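Local coordinates for protein chorismate synthase (Campylobacter jejuni, PDB 1SQ1) that probably catalyses the FMNH2-dependent anti-1,4-elimination of phosphate from 5-enolpyruvylshikimate-3-phosphate, yielding chorismate, the branch-point precursor of the aromatic amino acids, at residues N162-E165 / E166-D169; E192-N195 / A196-K200; L218-V221 / L222-L226; I245-G248 / I249-K253; A350-N353 / N354-A358. All coordinates share one frame; numbering follows the deposited sequence.

The five contacts, all local, sample how one chain turns, starts a helix and ends one. Contacts 1 and 4 are neighbours, centres about 16 Å apart; Glu165 OE2 packs 4.2 Å from Gly246 O. The nearest atoms of contact 3 are about 6 Å from contact 4 and from contact 5. Contacts 2 and 5 are about 56 Å apart between centres. Within its own chain, contact 2 lies near the predicted FMN site, the side chain of Arg197 being about 6 Å from that of Arg319; in contact 3, Lys225 packs on Asn238, a predicted FMN residue, of the second subunit. Contacts 2, 3 and 4 touch the second subunit, contacts 3 and 5 the third.

Contact 1 of 5, residues N162-E165 / E166-D169; sequences NLKE and EEFD
Lys164 and Glu167 lie across a tight turn of the backbone, their CA atoms 4.7 Å apart, in the loop between strand 159-160 and helix 170-175. Two weak bonds close the turn, each spanning three residues: Glu167 N donates to Lys164 O over 2.7 Å with a bent N-H, and Phe168 N reaches Glu165 O at 3.5 Å, straight but long. Glu167 folds back over the preceding residues. Its chain is extended, with CG turned opposite the backbone N (chi1 -165°), and this lays the carboxylate along the incoming arm of the turn. There Glu167 OE1 comes 3.3 Å from Lys164 CB while its OE2 rests 3.6 Å from Leu163 CG, so the acid meets aliphatic carbon, and the end of Lys164 leads away from it. Lys164 O stands 3.5 Å above one face of the Phe168 ring, off-centre toward the rim, and Leu163 CB approaches Phe168 CE2 at 4.3 Å. Phe154 of strand 148-156 and Phe208 of strand 205-212 meet the same ring. Glu165 runs alongside Phe168, its carboxylate plane 50° from the ring plane, and its OE2 forms a salt bridge with Lys289, outside the turn. With three acidic residues in succession, Lys289 probably offsets part of the negative charge on this surface turn, while the buried phenyl ring ties the loop to the sheet.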
loop_
_atom_site.group_PDB
_atom_site.type_symbol
_atom_site.label_atom_id
_atom_site.label_comp_id
_atom_site.label_asym_id
_atom_site.label_seq_id
_atom_site.Cartn_x
_atom_site.Cartn_y
_atom_site.Cartn_z
ATOM N N ASN A 162 -17.379 37.400 -7.572
ATOM C CA ASN A 162 -18.672 36.893 -7.154
ATOM C C ASN A 162 -19.505 36.506 -8.383
ATOM O O ASN A 162 -20.665 36.898 -8.515
ATOM C CB ASN A 162 -19.389 37.948 -6.313
ATOM C CG ASN A 162 -19.699 39.205 -7.105
ATOM O OD1 ASN A 162 -18.970 39.551 -8.043
ATOM N ND2 ASN A 162 -20.776 39.905 -6.726
ATOM N N LEU A 163 -18.891 35.741 -9.284
ATOM C CA LEU A 163 -19.561 35.256 -10.486
ATOM C C LEU A 163 -20.019 33.822 -10.259
ATOM O O LEU A 163 -19.752 33.224 -9.217
ATOM C CB LEU A 163 -18.608 35.271 -11.685
ATOM C CG LEU A 163 -18.566 36.461 -12.648
ATOM C CD1 LEU A 163 -18.280 37.753 -11.897
ATOM C CD2 LEU A 163 -17.490 36.202 -13.683
ATOM N N LYS A 164 -20.698 33.267 -11.252
ATOM C CA LYS A 164 -21.177 31.895 -11.176
ATOM C C LYS A 164 -20.041 30.933 -11.519
ATOM O O LYS A 164 -19.187 31.242 -12.348
ATOM C CB LYS A 164 -22.340 31.700 -12.145
ATOM C CG LYS A 164 -23.672 32.245 -11.650
ATOM C CD LYS A 164 -24.238 31.325 -10.578
ATOM C CE LYS A 164 -25.667 31.686 -10.194
ATOM N NZ LYS A 164 -26.205 30.723 -9.184
ATOM N N GLU A 165 -20.042 29.774 -10.868
ATOM C CA GLU A 165 -19.023 28.746 -11.078
ATOM C C GLU A 165 -18.787 28.544 -12.573
ATOM O O GLU A 165 -17.675 28.732 -13.076
ATOM C CB GLU A 165 -19.480 27.415 -10.474
ATOM C CG GLU A 165 -20.093 27.511 -9.087
ATOM C CD GLU A 165 -19.065 27.734 -8.004
ATOM O OE1 GLU A 165 -18.300 28.719 -8.091
ATOM O OE2 GLU A 165 -19.028 26.925 -7.054
ATOM N N GLU A 166 -19.849 28.158 -13.276
ATOM C CA GLU A 166 -19.778 27.908 -14.713
ATOM C C GLU A 166 -19.837 29.226 -15.493
ATOM O O GLU A 166 -20.334 29.270 -16.615
ATOM C CB GLU A 166 -20.933 26.980 -15.136
ATOM C CG GLU A 166 -21.167 25.740 -14.220
ATOM C CD GLU A 166 -20.172 24.589 -14.430
ATOM O OE1 GLU A 166 -18.973 24.870 -14.651
ATOM O OE2 GLU A 166 -20.592 23.407 -14.346
ATOM N N GLU A 167 -19.310 30.294 -14.892
ATOM C CA GLU A 167 -19.306 31.616 -15.517
ATOM C C GLU A 167 -17.913 32.236 -15.594
ATOM O O GLU A 167 -17.708 33.241 -16.271
ATOM C CB GLU A 167 -20.234 32.549 -14.748
ATOM C CG GLU A 167 -20.589 33.806 -15.497
ATOM C CD GLU A 167 -21.693 34.583 -14.813
ATOM O OE1 GLU A 167 -22.752 33.981 -14.535
ATOM O OE2 GLU A 167 -21.502 35.789 -14.557
ATOM N N PHE A 168 -16.966 31.637 -14.882
ATOM C CA PHE A 168 -15.593 32.117 -14.882
ATOM C C PHE A 168 -15.019 31.935 -16.282
ATOM O O PHE A 168 -15.222 30.897 -16.913
ATOM C CB PHE A 168 -14.743 31.336 -13.870
ATOM C CG PHE A 168 -15.133 31.560 -12.431
ATOM C CD1 PHE A 168 -15.735 30.549 -11.692
ATOM C CD2 PHE A 168 -14.877 32.774 -11.807
ATOM C CE1 PHE A 168 -16.071 30.750 -10.352
ATOM C CE2 PHE A 168 -15.213 32.977 -10.473
ATOM C CZ PHE A 168 -15.807 31.964 -9.748
ATOM N N ASP A 169 -14.286 32.934 -16.757
ATOM C CA ASP A 169 -13.715 32.880 -18.093
ATOM C C ASP A 169 -12.385 32.153 -18.169
ATOM O O ASP A 169 -11.341 32.717 -17.851
ATOM C CB ASP A 169 -13.535 34.292 -18.635
ATOM C CG ASP A 169 -13.468 34.325 -20.142
ATOM O OD1 ASP A 169 -12.726 33.498 -20.722
ATOM O OD2 ASP A 169 -14.158 35.181 -20.744
#

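Contact 2 of 5, residues E192-N195 / A196-K200; sequences EILN and ARNSK
Leu194 and Arg197 meet on the last turns of helix 186-198, which ends in a Schellman motif: Lys200 takes positive phi (56°) and the backbone bonds back into the final turn. The Arg197 side chain can be followed outward. Arg197 CB lies 3.2 Å from Leu194 O. CG continues outward because it is placed opposite the backbone N (chi1 -177°), and the bend at chi3 then brings the guanidinium obliquely up to the leucine. Arg197 CZ approaches Leu194 CD2 at 4.1 Å, and Arg197 NH2 comes closer to that methyl, at 3.5 Å. Over one face of the guanidinium, toward its rim, lies Asn198 OD1, 3.3 Å above the plane. The leucine methyl also touches Asn198, so it is shared by two polar side chains on the helix surface. Arg319, predicted to bind FMN, lies about 6 Å from the Arg197 side chain and is touched by Lys200. Arg255 of the second subunit packs on Ala196 and Ser199. Beneath the side chains, Asn198 N bonds to Leu194 O at 2.9 Å, almost along the C=O axis. At the next carbonyl, Asn195 O is gripped twice by one residue: Ser199 N (3.1 Å) and Ser199 OG (2.9 Å) arrive from opposite faces of its plane.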
loop_
_atom_site.group_PDB
_atom_site.type_symbol
_atom_site.label_atom_id
_atom_site.label_comp_id
_atom_site.label_asym_id
_atom_site.label_seq_id
_atom_site.Cartn_x
_atom_site.Cartn_y
_atom_site.Cartn_z
ATOM N N GLU A 192 -3.272 44.276 -6.251
ATOM C CA GLU A 192 -3.208 43.685 -4.911
ATOM C C GLU A 192 -1.913 42.905 -4.721
ATOM O O GLU A 192 -1.295 42.963 -3.658
ATOM C CB GLU A 192 -4.412 42.758 -4.682
ATOM C CG GLU A 192 -4.328 41.908 -3.416
ATOM C CD GLU A 192 -4.461 42.722 -2.146
ATOM O OE1 GLU A 192 -4.366 42.145 -1.040
ATOM O OE2 GLU A 192 -4.670 43.945 -2.247
ATOM N N ILE A 193 -1.509 42.177 -5.760
ATOM C CA ILE A 193 -0.287 41.383 -5.727
ATOM C C ILE A 193 0.935 42.298 -5.726
ATOM O O ILE A 193 1.831 42.163 -4.890
ATOM C CB ILE A 193 -0.221 40.418 -6.944
ATOM C CG1 ILE A 193 -1.258 39.302 -6.763
ATOM C CG2 ILE A 193 1.195 39.854 -7.102
ATOM C CD1 ILE A 193 -1.331 38.319 -7.922
ATOM N N LEU A 194 0.966 43.227 -6.674
ATOM C CA LEU A 194 2.065 44.176 -6.777
ATOM C C LEU A 194 2.193 44.891 -5.421
ATOM O O LEU A 194 3.276 44.933 -4.822
ATOM C CB LEU A 194 1.768 45.186 -7.891
ATOM C CG LEU A 194 2.896 45.560 -8.856
ATOM C CD1 LEU A 194 2.347 46.486 -9.923
ATOM C CD2 LEU A 194 4.040 46.225 -8.115
ATOM N N ASN A 195 1.084 45.442 -4.929
ATOM C CA ASN A 195 1.098 46.135 -3.652
ATOM C C ASN A 195 1.708 45.239 -2.586
ATOM O O ASN A 195 2.563 45.672 -1.820
ATOM C CB ASN A 195 -0.318 46.528 -3.235
ATOM C CG ASN A 195 -0.331 47.428 -2.015
ATOM O OD1 ASN A 195 0.120 48.568 -2.072
ATOM N ND2 ASN A 195 -0.839 46.914 -0.900
ATOM N N ALA A 196 1.262 43.988 -2.546
ATOM C CA ALA A 196 1.768 43.028 -1.574
ATOM C C ALA A 196 3.266 42.793 -1.769
ATOM O O ALA A 196 3.993 42.550 -0.802
ATOM C CB ALA A 196 1.012 41.715 -1.691
ATOM N N ARG A 197 3.731 42.878 -3.013
ATOM C CA ARG A 197 5.150 42.675 -3.303
ATOM C C ARG A 197 5.971 43.831 -2.753
ATOM O O ARG A 197 6.741 43.658 -1.808
ATOM C CB ARG A 197 5.393 42.547 -4.815
ATOM C CG ARG A 197 6.851 42.264 -5.174
ATOM C CD ARG A 197 7.004 41.735 -6.597
ATOM N NE ARG A 197 6.704 42.727 -7.630
ATOM C CZ ARG A 197 7.414 43.836 -7.842
ATOM N NH1 ARG A 197 8.477 44.112 -7.089
ATOM N NH2 ARG A 197 7.072 44.668 -8.821
ATOM N N ASN A 198 5.789 45.011 -3.346
ATOM C CA ASN A 198 6.514 46.209 -2.934
ATOM C C ASN A 198 6.540 46.355 -1.413
ATOM O O ASN A 198 7.556 46.764 -0.843
ATOM C CB ASN A 198 5.879 47.449 -3.561
ATOM C CG ASN A 198 5.798 47.357 -5.072
ATOM O OD1 ASN A 198 6.643 46.725 -5.709
ATOM N ND2 ASN A 198 4.788 47.994 -5.657
ATOM N N SER A 199 5.428 46.013 -0.762
ATOM C CA SER A 199 5.325 46.100 0.691
ATOM C C SER A 199 6.190 45.057 1.374
ATOM O O SER A 199 6.243 45.011 2.607
ATOM C CB SER A 199 3.881 45.879 1.146
ATOM O OG SER A 199 3.036 46.932 0.748
ATOM N N LYS A 200 6.862 44.225 0.580
ATOM C CA LYS A 200 7.684 43.143 1.118
ATOM C C LYS A 200 6.767 42.301 1.993
ATOM O O LYS A 200 7.052 42.057 3.165
ATOM C CB LYS A 200 8.851 43.681 1.961
ATOM C CG LYS A 200 9.966 44.339 1.160
ATOM C CD LYS A 200 11.156 44.711 2.042
ATOM C CE LYS A 200 11.845 43.475 2.621
ATOM N NZ LYS A 200 13.033 43.813 3.475
#

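Contact 3 of 5, residues L218-V221 / L222-L226; sequences LGEV and LYDKL
Leu222 turns the chain back on Val221, with its CD2 lying 4.0 Å from Val221 CG1. Its positive phi (99°) belongs to the reversal itself, which brings the following residues alongside the ones just passed. Tyr223 next points away from the first segment; its ring packs on Arg131 of the second subunit, and its OH makes a weak hydrogen bond with Ser12 OG of that subunit. Asp224 then faces Glu220. The two residues form an isolated antiparallel bridge, a hydrogen-bonded pair in which Asp224 N donates to Glu220 O at 3.2 Å and Glu220 N to Asp224 O at 3.1 Å; both bonds are weak. The chain between them thus makes a tight hairpin-like reversal with three residues at its tip, in the loop between strand 205-212 and helix 226-235. Across the bridge the CB atoms of Glu220 and Asp224 are 3.6 Å apart, but their carboxylates diverge, and Asp224 OD2 is hydrogen-bonded to Thr6 OG1. Lys225, the N-cap residue of helix 226-235, stretches its extended chain past Val221. Lys225 CE approaches Val221 CG2 at 4.0 Å, a methyl brought to that side by standing opposite the backbone N. Lys225 NZ makes a hydrogen bond to Gly236 O of the second subunit. Leu226 opens the helix and leans back on the start of the reversal: its CB is 3.6 Å from Leu218 O, and its N is 4.0 Å from Gly219 CA. Its side chain also packs on Leu340 and Cys343 of helix 325-346.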
loop_
_atom_site.group_PDB
_atom_site.type_symbol
_atom_site.label_atom_id
_atom_site.label_comp_id
_atom_site.label_asym_id
_atom_site.label_seq_id
_atom_site.Cartn_x
_atom_site.Cartn_y
_atom_site.Cartn_z
ATOM N N LEU A 218 -15.981 7.067 -11.410
ATOM C CA LEU A 218 -14.591 7.246 -11.024
ATOM C C LEU A 218 -14.507 7.473 -9.513
ATOM O O LEU A 218 -15.055 8.440 -8.988
ATOM C CB LEU A 218 -13.984 8.429 -11.763
ATOM C CG LEU A 218 -13.722 8.144 -13.236
ATOM C CD1 LEU A 218 -13.124 9.367 -13.905
ATOM C CD2 LEU A 218 -12.772 6.963 -13.352
ATOM N N GLY A 219 -13.821 6.578 -8.813
ATOM C CA GLY A 219 -13.700 6.702 -7.376
ATOM C C GLY A 219 -14.002 5.397 -6.675
ATOM O O GLY A 219 -15.025 4.766 -6.933
ATOM N N GLU A 220 -13.098 4.997 -5.786
ATOM C CA GLU A 220 -13.226 3.757 -5.017
ATOM C C GLU A 220 -13.961 4.000 -3.707
ATOM O O GLU A 220 -13.362 4.443 -2.731
ATOM C CB GLU A 220 -11.838 3.193 -4.710
ATOM C CG GLU A 220 -11.120 2.596 -5.915
ATOM C CD GLU A 220 -11.887 1.435 -6.517
ATOM O OE1 GLU A 220 -12.281 1.536 -7.703
ATOM O OE2 GLU A 220 -12.083 0.421 -5.803
ATOM N N VAL A 221 -15.247 3.679 -3.683
ATOM C CA VAL A 221 -16.055 3.899 -2.499
ATOM C C VAL A 221 -15.533 3.254 -1.227
ATOM O O VAL A 221 -14.927 2.169 -1.234
ATOM C CB VAL A 221 -17.498 3.429 -2.680
ATOM C CG1 VAL A 221 -17.620 1.961 -2.310
ATOM C CG2 VAL A 221 -18.412 4.261 -1.819
ATOM N N LEU A 222 -15.832 3.986 -0.149
ATOM C CA LEU A 222 -15.499 3.726 1.239
ATOM C C LEU A 222 -14.280 4.512 1.672
ATOM O O LEU A 222 -14.430 5.583 2.261
ATOM C CB LEU A 222 -15.332 2.240 1.502
ATOM C CG LEU A 222 -16.530 1.763 2.341
ATOM C CD1 LEU A 222 -16.467 2.384 3.726
ATOM C CD2 LEU A 222 -17.848 2.159 1.682
ATOM N N TYR A 223 -13.081 4.031 1.365
ATOM C CA TYR A 223 -11.888 4.762 1.788
ATOM C C TYR A 223 -10.894 5.173 0.705
ATOM O O TYR A 223 -9.682 5.210 0.934
ATOM C CB TYR A 223 -11.182 3.995 2.910
ATOM C CG TYR A 223 -12.106 3.832 4.092
ATOM C CD1 TYR A 223 -12.624 4.952 4.753
ATOM C CD2 TYR A 223 -12.576 2.580 4.461
ATOM C CE1 TYR A 223 -13.600 4.822 5.738
ATOM C CE2 TYR A 223 -13.544 2.441 5.437
ATOM C CZ TYR A 223 -14.057 3.562 6.071
ATOM O OH TYR A 223 -15.042 3.402 7.018
ATOM N N ASP A 224 -11.412 5.495 -0.476
ATOM C CA ASP A 224 -10.580 5.975 -1.575
ATOM C C ASP A 224 -11.497 6.668 -2.574
ATOM O O ASP A 224 -11.341 6.554 -3.792
ATOM C CB ASP A 224 -9.790 4.838 -2.239
ATOM C CG ASP A 224 -8.519 5.344 -2.938
ATOM O OD1 ASP A 224 -8.041 6.445 -2.573
ATOM O OD2 ASP A 224 -7.986 4.641 -3.829
ATOM N N LYS A 225 -12.458 7.396 -2.007
ATOM C CA LYS A 225 -13.455 8.155 -2.739
ATOM C C LYS A 225 -12.799 9.284 -3.527
ATOM O O LYS A 225 -11.771 9.827 -3.121
ATOM C CB LYS A 225 -14.468 8.721 -1.745
ATOM C CG LYS A 225 -15.130 7.667 -0.862
ATOM C CD LYS A 225 -16.214 8.309 -0.014
ATOM C CE LYS A 225 -17.172 7.287 0.562
ATOM N NZ LYS A 225 -18.268 7.957 1.335
ATOM N N LEU A 226 -13.399 9.641 -4.655
ATOM C CA LEU A 226 -12.847 10.688 -5.482
ATOM C C LEU A 226 -12.703 12.017 -4.738
ATOM O O LEU A 226 -11.730 12.742 -4.945
ATOM C CB LEU A 226 -13.688 10.872 -6.741
ATOM C CG LEU A 226 -13.071 11.953 -7.630
ATOM C CD1 LEU A 226 -11.686 11.513 -8.078
ATOM C CD2 LEU A 226 -13.968 12.230 -8.806
#

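Contact 4 of 5, residues I245-G248 / I249-K253; sequences IGEG and INASK
Glu247 lays its CB against the methyl of Ala251, CB to CB at 3.4 Å, while the rest of its chain arches over toward Asn250. It occupies the third position of a type II' beta turn from Ile245 to Gly248, which leaves strand 240-245 and leads directly into a short helical run, 249-252, that lacks regular helix bonding. Glycine at 246 supplies the positive phi (71°) that such a turn needs at its second position. Glu247 bends at chi2, and with CG standing opposite its carbonyl carbon the carboxylate comes to run side by side with the Asn250 side chain, both pointing the same way, the planes of the two groups well twisted from each other. Glu247 OE2 makes a hydrogen bond with His272 ND1, so the acid is held from outside the turn as well. Below it, Glu247 O takes a weak bond from Asn250 N at 3.2 Å, and Asn250 CB sits 3.3 Å from the same oxygen. Ile249 turns its side chain outward onto Ile249 of the second subunit, placing this turn at the subunit interface, while its N is bonded to Glu244 OE2. The helical run then continues with bonds three residues apart: Ser252 N reaches Ile249 O at 3.0 Å, and Lys253 N reaches Asn250 O at the same distance. Gly248 O receives Ala251 N at 3.0 Å, with the donor well above the carbonyl plane (59° out of it), and Ala251 CB lies 3.4 Å from that oxygen.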
loop_
_atom_site.group_PDB
_atom_site.type_symbol
_atom_site.label_atom_id
_atom_site.label_comp_id
_atom_site.label_asym_id
_atom_site.label_seq_id
_atom_site.Cartn_x
_atom_site.Cartn_y
_atom_site.Cartn_z
ATOM N N ILE A 245 -15.832 21.435 -2.436
ATOM C CA ILE A 245 -16.348 20.663 -3.546
ATOM C C ILE A 245 -17.789 21.072 -3.765
ATOM O O ILE A 245 -18.670 20.773 -2.955
ATOM C CB ILE A 245 -16.259 19.150 -3.279
ATOM C CG1 ILE A 245 -14.783 18.735 -3.192
ATOM C CG2 ILE A 245 -16.969 18.389 -4.384
ATOM C CD1 ILE A 245 -14.565 17.279 -2.958
ATOM N N GLY A 246 -18.016 21.788 -4.857
ATOM C CA GLY A 246 -19.355 22.231 -5.169
ATOM C C GLY A 246 -19.800 23.312 -4.214
ATOM O O GLY A 246 -19.008 24.188 -3.874
ATOM N N GLU A 247 -21.057 23.257 -3.776
ATOM C CA GLU A 247 -21.572 24.266 -2.857
ATOM C C GLU A 247 -20.613 24.568 -1.708
ATOM O O GLU A 247 -20.654 25.655 -1.137
ATOM C CB GLU A 247 -22.932 23.847 -2.280
ATOM C CG GLU A 247 -24.117 24.102 -3.199
ATOM C CD GLU A 247 -24.184 25.536 -3.726
ATOM O OE1 GLU A 247 -24.293 26.491 -2.916
ATOM O OE2 GLU A 247 -24.128 25.704 -4.966
ATOM N N GLY A 248 -19.763 23.605 -1.363
ATOM C CA GLY A 248 -18.810 23.801 -0.283
ATOM C C GLY A 248 -19.365 24.188 1.084
ATOM O O GLY A 248 -20.338 23.615 1.581
ATOM N N ILE A 249 -18.728 25.169 1.707
ATOM C CA ILE A 249 -19.156 25.627 3.021
ATOM C C ILE A 249 -20.619 26.047 2.987
ATOM O O ILE A 249 -21.355 25.838 3.949
ATOM C CB ILE A 249 -18.291 26.811 3.495
ATOM C CG1 ILE A 249 -16.845 26.349 3.675
ATOM C CG2 ILE A 249 -18.822 27.365 4.801
ATOM C CD1 ILE A 249 -15.902 27.457 4.045
ATOM N N ASN A 250 -21.033 26.634 1.865
ATOM C CA ASN A 250 -22.401 27.104 1.693
ATOM C C ASN A 250 -23.436 25.987 1.752
ATOM O O ASN A 250 -24.579 26.201 2.164
ATOM C CB ASN A 250 -22.540 27.861 0.370
ATOM C CG ASN A 250 -23.925 28.462 0.192
ATOM O OD1 ASN A 250 -24.678 28.052 -0.691
ATOM N ND2 ASN A 250 -24.270 29.433 1.040
ATOM N N ALA A 251 -23.052 24.792 1.339
ATOM C CA ALA A 251 -24.009 23.710 1.387
ATOM C C ALA A 251 -24.410 23.480 2.832
ATOM O O ALA A 251 -25.475 22.945 3.093
ATOM C CB ALA A 251 -23.414 22.433 0.797
ATOM N N SER A 252 -23.577 23.896 3.780
ATOM C CA SER A 252 -23.902 23.663 5.184
ATOM C C SER A 252 -25.058 24.528 5.680
ATOM O O SER A 252 -25.766 24.163 6.625
ATOM C CB SER A 252 -22.671 23.898 6.057
ATOM O OG SER A 252 -22.315 25.264 6.084
ATOM N N LYS A 253 -25.255 25.665 5.015
ATOM C CA LYS A 253 -26.300 26.621 5.348
ATOM C C LYS A 253 -27.562 26.446 4.519
ATOM O O LYS A 253 -28.481 27.253 4.616
ATOM C CB LYS A 253 -25.760 28.037 5.145
ATOM C CG LYS A 253 -24.659 28.397 6.121
ATOM C CD LYS A 253 -24.112 29.774 5.872
ATOM C CE LYS A 253 -23.250 29.787 4.639
ATOM N NZ LYS A 253 -22.675 31.138 4.456
#

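Contact 5 of 5, residues A350-N353 / N354-A358; sequences ANLN and NLKNA
Asn354 turns its amide onto Asn351, so that Asn354 CG lies against Asn351 CB at 3.4 Å. The two side chains cross at about a right angle, and their amide planes are 29° apart, a modest tilt. On a neighbouring face Leu352 CD1 meets Leu355 CD2 at 4.4 Å and Lys356 CG at 4.3 Å, a thin apolar strip one turn long. Further along, the amides of Asn353 and Asn357 approach with planes 66° apart, and Asn353 ND2 lies 3.5 Å from Asn357 OD1. Behind these side chains stands regular helical backbone: Leu355 N donates to Asn351 O at 2.9 Å, and the next two residues repeat the bond at the same spacing. The third subunit packs outside, its Leu345 on Leu355 and its Phe145 on Lys356. The first turn is capped by Asn351. Its side chain, CG turned opposite the backbone N (chi1 -170°), brings Asn351 OD1 within 2.7 Å of Asn353 N, which lies in the carbonyl plane of that amide. This is the asparagine N-cap, here opening the short C-terminal helix 352-358.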
loop_
_atom_site.group_PDB
_atom_site.type_symbol
_atom_site.label_atom_id
_atom_site.label_comp_id
_atom_site.label_asym_id
_atom_site.label_seq_id
_atom_site.Cartn_x
_atom_site.Cartn_y
_atom_site.Cartn_z
ATOM N N ALA A 350 -13.640 -3.080 -12.402
ATOM C CA ALA A 350 -14.748 -3.056 -11.446
ATOM C C ALA A 350 -15.928 -3.860 -11.942
ATOM O O ALA A 350 -16.912 -4.056 -11.224
ATOM C CB ALA A 350 -15.188 -1.625 -11.180
ATOM N N ASN A 351 -15.824 -4.342 -13.173
ATOM C CA ASN A 351 -16.912 -5.100 -13.758
ATOM C C ASN A 351 -16.400 -6.281 -14.558
ATOM O O ASN A 351 -15.521 -6.134 -15.401
ATOM C CB ASN A 351 -17.737 -4.184 -14.655
ATOM C CG ASN A 351 -19.024 -4.821 -15.100
ATOM O OD1 ASN A 351 -19.020 -5.821 -15.821
ATOM N ND2 ASN A 351 -20.142 -4.256 -14.662
ATOM N N LEU A 352 -16.970 -7.452 -14.293
ATOM C CA LEU A 352 -16.571 -8.671 -14.971
ATOM C C LEU A 352 -16.658 -8.556 -16.486
ATOM O O LEU A 352 -15.836 -9.132 -17.210
ATOM C CB LEU A 352 -17.432 -9.830 -14.497
ATOM C CG LEU A 352 -17.050 -11.164 -15.131
ATOM C CD1 LEU A 352 -15.570 -11.461 -14.909
ATOM C CD2 LEU A 352 -17.915 -12.245 -14.534
ATOM N N ASN A 353 -17.657 -7.819 -16.961
ATOM C CA ASN A 353 -17.845 -7.607 -18.392
ATOM C C ASN A 353 -16.602 -6.883 -18.913
ATOM O O ASN A 353 -15.952 -7.327 -19.865
ATOM C CB ASN A 353 -19.093 -6.748 -18.636
ATOM C CG ASN A 353 -19.405 -6.559 -20.123
ATOM O OD1 ASN A 353 -20.167 -5.656 -20.499
ATOM N ND2 ASN A 353 -18.830 -7.415 -20.972
ATOM N N ASN A 354 -16.275 -5.769 -18.268
ATOM C CA ASN A 354 -15.115 -4.968 -18.631
ATOM C C ASN A 354 -13.889 -5.850 -18.705
ATOM O O ASN A 354 -13.114 -5.797 -19.664
ATOM C CB ASN A 354 -14.878 -3.896 -17.575
ATOM C CG ASN A 354 -16.096 -3.036 -17.345
ATOM O OD1 ASN A 354 -16.145 -2.253 -16.397
ATOM N ND2 ASN A 354 -17.090 -3.170 -18.223
ATOM N N LEU A 355 -13.732 -6.665 -17.669
ATOM C CA LEU A 355 -12.605 -7.565 -17.544
ATOM C C LEU A 355 -12.502 -8.537 -18.721
ATOM O O LEU A 355 -11.438 -8.658 -19.333
ATOM C CB LEU A 355 -12.722 -8.309 -16.219
ATOM C CG LEU A 355 -11.432 -8.823 -15.603
ATOM C CD1 LEU A 355 -10.404 -7.716 -15.543
ATOM C CD2 LEU A 355 -11.751 -9.352 -14.224
ATOM N N LYS A 356 -13.597 -9.221 -19.048
ATOM C CA LYS A 356 -13.585 -10.157 -20.176
ATOM C C LYS A 356 -13.192 -9.407 -21.449
ATOM O O LYS A 356 -12.421 -9.913 -22.268
ATOM C CB LYS A 356 -14.963 -10.787 -20.358
ATOM C CG LYS A 356 -15.399 -11.632 -19.181
ATOM C CD LYS A 356 -14.753 -12.999 -19.219
ATOM C CE LYS A 356 -15.621 -13.993 -19.969
ATOM N NZ LYS A 356 -16.879 -14.277 -19.223
ATOM N N ASN A 357 -13.734 -8.198 -21.600
ATOM C CA ASN A 357 -13.443 -7.339 -22.751
ATOM C C ASN A 357 -11.953 -7.006 -22.761
ATOM O O ASN A 357 -11.309 -6.997 -23.813
ATOM C CB ASN A 357 -14.241 -6.031 -22.656
ATOM C CG ASN A 357 -15.724 -6.223 -22.920
ATOM O OD1 ASN A 357 -16.526 -5.325 -22.669
ATOM N ND2 ASN A 357 -16.094 -7.389 -23.439
ATOM N N ALA A 358 -11.424 -6.722 -21.571
ATOM C CA ALA A 358 -10.019 -6.386 -21.398
ATOM C C ALA A 358 -9.140 -7.542 -21.870
ATOM O O ALA A 358 -8.102 -7.326 -22.495
ATOM C CB ALA A 358 -9.746 -6.071 -19.938
#